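Local coordinates for BCL-2 protein (Schistosoma japonicum, PDB 7JMT) that probably binds BH domains of partner proteins as a Bcl-2 family member in apoptosis, and here carries the inhibitor ABT-737, at residues Q49-S54 / S161-F166. Numbering follows the deposited sequence.
With N3C (4-{4-[(4'-chlorobiphenyl-2-yl)methyl]piperazin-1-yl}-N-{[4-({(1R)-3-(dimethylamino)-1-[(phenylthio)methyl]propyl}amino)-3-nitrophenyl]sulfonyl}benzamide), chain G.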
ATOM      1  N   GLN A  49      -5.703  -7.691  11.624  1.00 46.82           N
ATOM      2  CA  GLN A  49      -5.864  -6.452  12.417  1.00 51.83           C
ATOM      3  C   GLN A  49      -4.525  -6.014  12.993  1.00 51.46           C
ATOM      4  O   GLN A  49      -4.209  -4.833  12.884  1.00 47.84           O
ATOM      5  CB  GLN A  49      -6.868  -6.703  13.539  1.00 48.08           C
ATOM      6  CG  GLN A  49      -6.898  -5.644  14.630  1.00 44.64           C
ATOM      7  CD  GLN A  49      -7.883  -6.003  15.711  1.00 44.12           C
ATOM      8  OE1 GLN A  49      -8.950  -6.544  15.449  1.00 46.53           O
ATOM      9  NE2 GLN A  49      -7.537  -5.694  16.947  1.00 57.88           N
ATOM     10  N   GLU A  50      -3.768  -6.927  13.575  1.00 50.37           N
ATOM     11  CA  GLU A  50      -2.467  -6.610  14.215  1.00 55.35           C
ATOM     12  C   GLU A  50      -1.442  -6.323  13.133  1.00 45.71           C
ATOM     13  O   GLU A  50      -0.502  -5.600  13.422  1.00 40.99           O
ATOM     14  CB  GLU A  50      -2.092  -7.691  15.222  1.00 53.83           C
ATOM     15  CG  GLU A  50      -2.889  -7.613  16.507  1.00 59.73           C
ATOM     16  CD  GLU A  50      -2.476  -6.471  17.418  1.00 78.30           C
ATOM     17  OE1 GLU A  50      -1.352  -6.521  17.951  1.00 76.64           O
ATOM     18  OE2 GLU A  50      -3.271  -5.530  17.580  1.00 76.71           O
ATOM     19  N   ILE A  51      -1.592  -6.908  11.955  1.00 33.43           N
ATOM     20  CA  ILE A  51      -0.695  -6.595  10.818  1.00 41.74           C
ATOM     21  C   ILE A  51      -0.935  -5.138  10.438  1.00 44.21           C
ATOM     22  O   ILE A  51       0.043  -4.438  10.214  1.00 51.33           O
ATOM     23  CB  ILE A  51      -0.872  -7.565   9.631  1.00 43.69           C
ATOM     24  CG1 ILE A  51      -0.444  -8.993   9.976  1.00 39.23           C
ATOM     25  CG2 ILE A  51      -0.130  -7.054   8.403  1.00 38.03           C
ATOM     26  CD1 ILE A  51      -1.092 -10.057   9.125  1.00 36.01           C
ATOM     27  N   ILE A  52      -2.184  -4.696  10.373  1.00 50.17           N
ATOM     28  CA  ILE A  52      -2.535  -3.311   9.955  1.00 41.17           C
ATOM     29  C   ILE A  52      -2.048  -2.344  11.017  1.00 42.06           C
ATOM     30  O   ILE A  52      -1.473  -1.334  10.648  1.00 47.94           O
ATOM     31  CB  ILE A  52      -4.035  -3.178   9.638  1.00 39.06           C
ATOM     32  CG1 ILE A  52      -4.436  -4.009   8.416  1.00 52.12           C
ATOM     33  CG2 ILE A  52      -4.445  -1.720   9.493  1.00 42.14           C
ATOM     34  CD1 ILE A  52      -3.838  -3.567   7.105  1.00 46.27           C
ATOM     35  N   HIS A  53      -2.218  -2.670  12.280  1.00 38.81           N
ATOM     36  CA  HIS A  53      -1.740  -1.827  13.396  1.00 41.57           C
ATOM     37  C   HIS A  53      -0.220  -1.756  13.354  1.00 36.29           C
ATOM     38  O   HIS A  53       0.315  -0.686  13.614  1.00 39.57           O
ATOM     39  CB  HIS A  53      -2.301  -2.344  14.716  1.00 39.19           C
ATOM     40  CG  HIS A  53      -3.688  -1.889  15.004  1.00 46.53           C
ATOM     41  ND1 HIS A  53      -4.766  -2.738  14.963  1.00 43.02           N
ATOM     42  CD2 HIS A  53      -4.171  -0.680  15.349  1.00 45.50           C
ATOM     43  CE1 HIS A  53      -5.856  -2.074  15.267  1.00 48.52           C
ATOM     44  NE2 HIS A  53      -5.519  -0.811  15.504  1.00 49.56           N
ATOM     45  N   SER A  54       0.442  -2.863  13.068  1.00 45.53           N
ATOM     46  CA  SER A  54       1.918  -2.934  12.949  1.00 51.73           C
ATOM     47  C   SER A  54       2.398  -2.122  11.756  1.00 42.68           C
ATOM     48  O   SER A  54       3.329  -1.356  11.931  1.00 40.29           O
ATOM     49  CB  SER A  54       2.378  -4.358  12.849  1.00 36.03           C
ATOM     50  OG  SER A  54       2.194  -5.050  14.064  1.00 46.09           O
ATOM     51  N   SER A 161       2.039 -11.983   8.794  1.00 26.57           N
ATOM     52  CA  SER A 161       1.984 -12.017  10.272  1.00 37.98           C
ATOM     53  C   SER A 161       3.358 -11.691  10.853  1.00 44.28           C
ATOM     54  O   SER A 161       3.416 -11.386  12.033  1.00 45.42           O
ATOM     55  CB  SER A 161       1.460 -13.318  10.770  1.00 34.67           C
ATOM     56  OG  SER A 161       0.151 -13.590  10.313  1.00 55.35           O
ATOM     57  N   GLY A 162       4.422 -11.787  10.075  1.00 36.75           N
ATOM     58  CA  GLY A 162       5.800 -11.490  10.497  1.00 40.51           C
ATOM     59  C   GLY A 162       6.016 -10.056  10.885  1.00 36.15           C
ATOM     60  O   GLY A 162       6.969  -9.807  11.608  1.00 34.09           O
ATOM     61  N   LEU A 163       5.226  -9.145  10.342  1.00 41.96           N
ATOM     62  CA  LEU A 163       5.309  -7.701  10.657  1.00 38.64           C
ATOM     63  C   LEU A 163       4.933  -7.458  12.114  1.00 27.97           C
ATOM     64  O   LEU A 163       5.311  -6.427  12.608  1.00 46.65           O
ATOM     65  CB  LEU A 163       4.419  -6.896   9.708  1.00 30.66           C
ATOM     66  CG  LEU A 163       4.979  -6.616   8.317  1.00 33.41           C
ATOM     67  CD1 LEU A 163       3.860  -6.319   7.332  1.00 34.19           C
ATOM     68  CD2 LEU A 163       5.981  -5.473   8.341  1.00 31.00           C
ATOM     69  N   ILE A 164       4.136  -8.316  12.735  1.00 32.81           N
ATOM     70  CA  ILE A 164       3.667  -8.155  14.142  1.00 41.52           C
ATOM     71  C   ILE A 164       4.837  -8.279  15.121  1.00 45.37           C
ATOM     72  O   ILE A 164       4.782  -7.642  16.157  1.00 53.36           O
ATOM     73  CB  ILE A 164       2.482  -9.081  14.482  1.00 29.44           C
ATOM     74  CG1 ILE A 164       1.276  -8.851  13.568  1.00 40.64           C
ATOM     75  CG2 ILE A 164       2.094  -8.936  15.947  1.00 33.20           C
ATOM     76  CD1 ILE A 164       0.351 -10.038  13.454  1.00 35.95           C
ATOM     77  N   GLU A 165       5.800  -9.151  14.876  1.00 51.24           N
ATOM     78  CA  GLU A 165       6.957  -9.353  15.784  1.00 52.84           C
ATOM     79  C   GLU A 165       8.025  -8.332  15.424  1.00 53.99           C
ATOM     80  O   GLU A 165       8.742  -7.902  16.321  1.00 44.55           O
ATOM     81  CB  GLU A 165       7.495 -10.776  15.693  1.00 58.65           C
ATOM     82  CG  GLU A 165       8.561 -11.089  16.724  1.00 69.78           C
ATOM     83  CD  GLU A 165       8.989 -12.542  16.783  1.00 96.49           C
ATOM     84  OE1 GLU A 165       8.576 -13.319  15.902  1.00 97.55           O
ATOM     85  OE2 GLU A 165       9.732 -12.893  17.717  1.00116.06           O
ATOM     86  N   PHE A 166       8.114  -7.959  14.157  1.00 49.91           N
ATOM     87  CA  PHE A 166       9.104  -6.967  13.703  1.00 48.22           C
ATOM     88  C   PHE A 166       8.799  -5.635  14.384  1.00 52.96           C
ATOM     89  O   PHE A 166       9.728  -5.012  14.896  1.00 54.25           O
ATOM     90  CB  PHE A 166       9.083  -6.934  12.178  1.00 45.65           C
ATOM     91  CG  PHE A 166      10.046  -6.000  11.509  1.00 54.45           C
ATOM     92  CD1 PHE A 166      11.402  -6.254  11.534  1.00 44.03           C
ATOM     93  CD2 PHE A 166       9.583  -4.903  10.808  1.00 52.29           C
ATOM     94  CE1 PHE A 166      12.285  -5.404  10.898  1.00 51.37           C
ATOM     95  CE2 PHE A 166      10.466  -4.058  10.169  1.00 55.51           C
ATOM     96  CZ  PHE A 166      11.812  -4.313  10.220  1.00 57.09           C
TER
HETATM   97  O34 N3C G1001      10.696   0.830  11.514  1.00 55.60           O
HETATM   98  N33 N3C G1001      11.353  -0.141  11.105  1.00 58.47           N
HETATM   99  O33 N3C G1001      10.786  -1.182  10.880  1.00 56.04           O
HETATM  100  C33 N3C G1001      12.740  -0.152  10.881  1.00 64.70           C
HETATM  101  C32 N3C G1001      13.591   0.644  11.615  1.00 59.22           C
HETATM  102  N35 N3C G1001      13.049   1.507  12.491  1.00 68.81           N
HETATM  103  C36 N3C G1001      13.758   2.614  13.088  1.00 66.69           C
HETATM  104  C41 N3C G1001      13.998   3.782  12.110  1.00 67.53           C
HETATM  105  S42 N3C G1001      12.603   4.280  11.118  1.00 66.91           S
HETATM  106  C43 N3C G1001      12.381   3.240   9.800  1.00 50.83           C
HETATM  107  C48 N3C G1001      13.467   2.766   9.132  1.00 56.26           C
HETATM  108  C47 N3C G1001      13.321   1.923   8.050  1.00 66.92           C
HETATM  109  C46 N3C G1001      12.067   1.521   7.628  1.00 67.87           C
HETATM  110  C45 N3C G1001      10.961   1.984   8.318  1.00 59.05           C
HETATM  111  C44 N3C G1001      11.126   2.845   9.395  1.00 61.31           C
HETATM  112  C37 N3C G1001      12.915   2.984  14.312  1.00 60.48           C
HETATM  113  C38 N3C G1001      13.834   3.573  15.389  1.00 79.91           C
HETATM  114  N39 N3C G1001      13.251   3.432  16.739  1.00 85.31           N
HETATM  115  C40 N3C G1001      13.617   2.093  17.271  1.00 60.80           C
HETATM  116  C39 N3C G1001      13.748   4.534  17.609  1.00 84.98           C
HETATM  117  C31 N3C G1001      14.963   0.578  11.384  1.00 61.39           C
HETATM  118  C30 N3C G1001      15.471  -0.300  10.440  1.00 58.89           C
HETATM  119  C34 N3C G1001      13.246  -1.031   9.930  1.00 62.64           C
HETATM  120  C29 N3C G1001      14.607  -1.107   9.706  1.00 60.47           C
HETATM  121  S28 N3C G1001      15.178  -2.137   8.634  1.00 75.31           S
HETATM  122  O28 N3C G1001      16.540  -2.448   9.011  1.00 82.40           O
HETATM  123  O29 N3C G1001      14.444  -3.392   8.587  1.00 65.35           O
HETATM  124  N27 N3C G1001      15.076  -1.369   7.340  1.00 77.83           N
HETATM  125  C26 N3C G1001      15.840  -0.293   7.131  1.00 78.09           C
HETATM  126  O26 N3C G1001      16.690   0.140   7.901  1.00 72.79           O
HETATM  127  C23 N3C G1001      15.561   0.468   5.891  1.00 71.25           C
HETATM  128  C22 N3C G1001      16.069   1.737   5.812  1.00 61.99           C
HETATM  129  C21 N3C G1001      15.794   2.537   4.712  1.00 65.39           C
HETATM  130  C24 N3C G1001      14.685   0.002   4.916  1.00 74.70           C
HETATM  131  C25 N3C G1001      14.415   0.818   3.809  1.00 70.01           C
HETATM  132  C20 N3C G1001      14.983   2.088   3.683  1.00 65.82           C
HETATM  133  N17 N3C G1001      14.704   2.929   2.600  1.00 59.67           N
HETATM  134  C16 N3C G1001      15.429   4.205   2.531  1.00 56.96           C
HETATM  135  C15 N3C G1001      15.251   4.899   1.184  1.00 46.52           C
HETATM  136  C18 N3C G1001      13.669   2.551   1.644  1.00 61.55           C
HETATM  137  C19 N3C G1001      13.789   3.274   0.331  1.00 59.90           C
HETATM  138  N14 N3C G1001      13.919   4.709   0.607  1.00 57.53           N
HETATM  139  C13 N3C G1001      13.902   5.587  -0.565  1.00 53.05           C
HETATM  140  C12 N3C G1001      13.309   5.010  -1.824  1.00 62.30           C
HETATM  141  C11 N3C G1001      14.165   4.401  -2.729  1.00 64.75           C
HETATM  142  C10 N3C G1001      13.706   3.850  -3.915  1.00 58.79           C
HETATM  143  C9  N3C G1001      12.360   3.914  -4.210  1.00 67.95           C
HETATM  144  C8  N3C G1001      11.496   4.516  -3.311  1.00 64.26           C
HETATM  145  C7  N3C G1001      11.967   5.076  -2.116  1.00 58.96           C
HETATM  146  C4  N3C G1001      11.014   5.663  -1.291  1.00 55.90           C
HETATM  147  C3  N3C G1001      10.774   7.031  -1.269  1.00 56.15           C
HETATM  148  C2  N3C G1001       9.761   7.535  -0.470  1.00 55.76           C
HETATM  149  C5  N3C G1001      10.224   4.818  -0.542  1.00 61.47           C
HETATM  150  C6  N3C G1001       9.230   5.325   0.262  1.00 56.73           C
HETATM  151  C1  N3C G1001       9.010   6.671   0.295  1.00 49.98           C
HETATM  152 CL1  N3C G1001       7.711   7.240   1.351  1.00 79.87          CL
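Ser54 and Ile164 bring the two backbones closest, their CA atoms 5.6 Å apart, where helix 48-65 meets the short helix 163-167, the last one modelled. No hydrogen bond joins the two segments, so the contact rests on packing. Such close approach suits a small residue: Ser54 sets its CB 3.6 Å from Leu163 O and its OG 3.4 Å from Ile164 CA. With chi1 at -69°, that hydroxyl folds back beside its own backbone N and donates to Glu50 O over 2.8 Å, which satisfies a buried polar side chain. Glu50 O takes a second donor, Ser54 N, from the opposite face of its carbonyl plane.

Ile51 and Ile164 together carry the apolar contact. Ile164 CG1 lies against the Glu50 carbonyl, and its CD1 reaches Ile51 CG1 at 3.7 Å, the two branched chains crossing at about a right angle. From the Glu50 side chain it is the aliphatic CB that meets Ile164 CD1; the carboxylate has a long, weak ion pair with Arg169. Ile51 is long enough to serve two partners more: CD1 packs on the backbone of Ser161, 3.7 Å from its N, while CG2 meets Leu163 CD1 more loosely at 4.2 Å.

The Phe166 ring touches the inhibitor, with sulfonyl O29 in plane at its edge and nitro O33 against it obliquely. The inhibitor probably occupies the groove that takes BH3 helices in other Bcl-2 proteins. In this all-helical fold, Leu163 and Phe166 rest on the pocket residue Leu58 of helix 48-65, Phe166 also meets Trp109, and Ile51 touches Leu14 of helix 7-25.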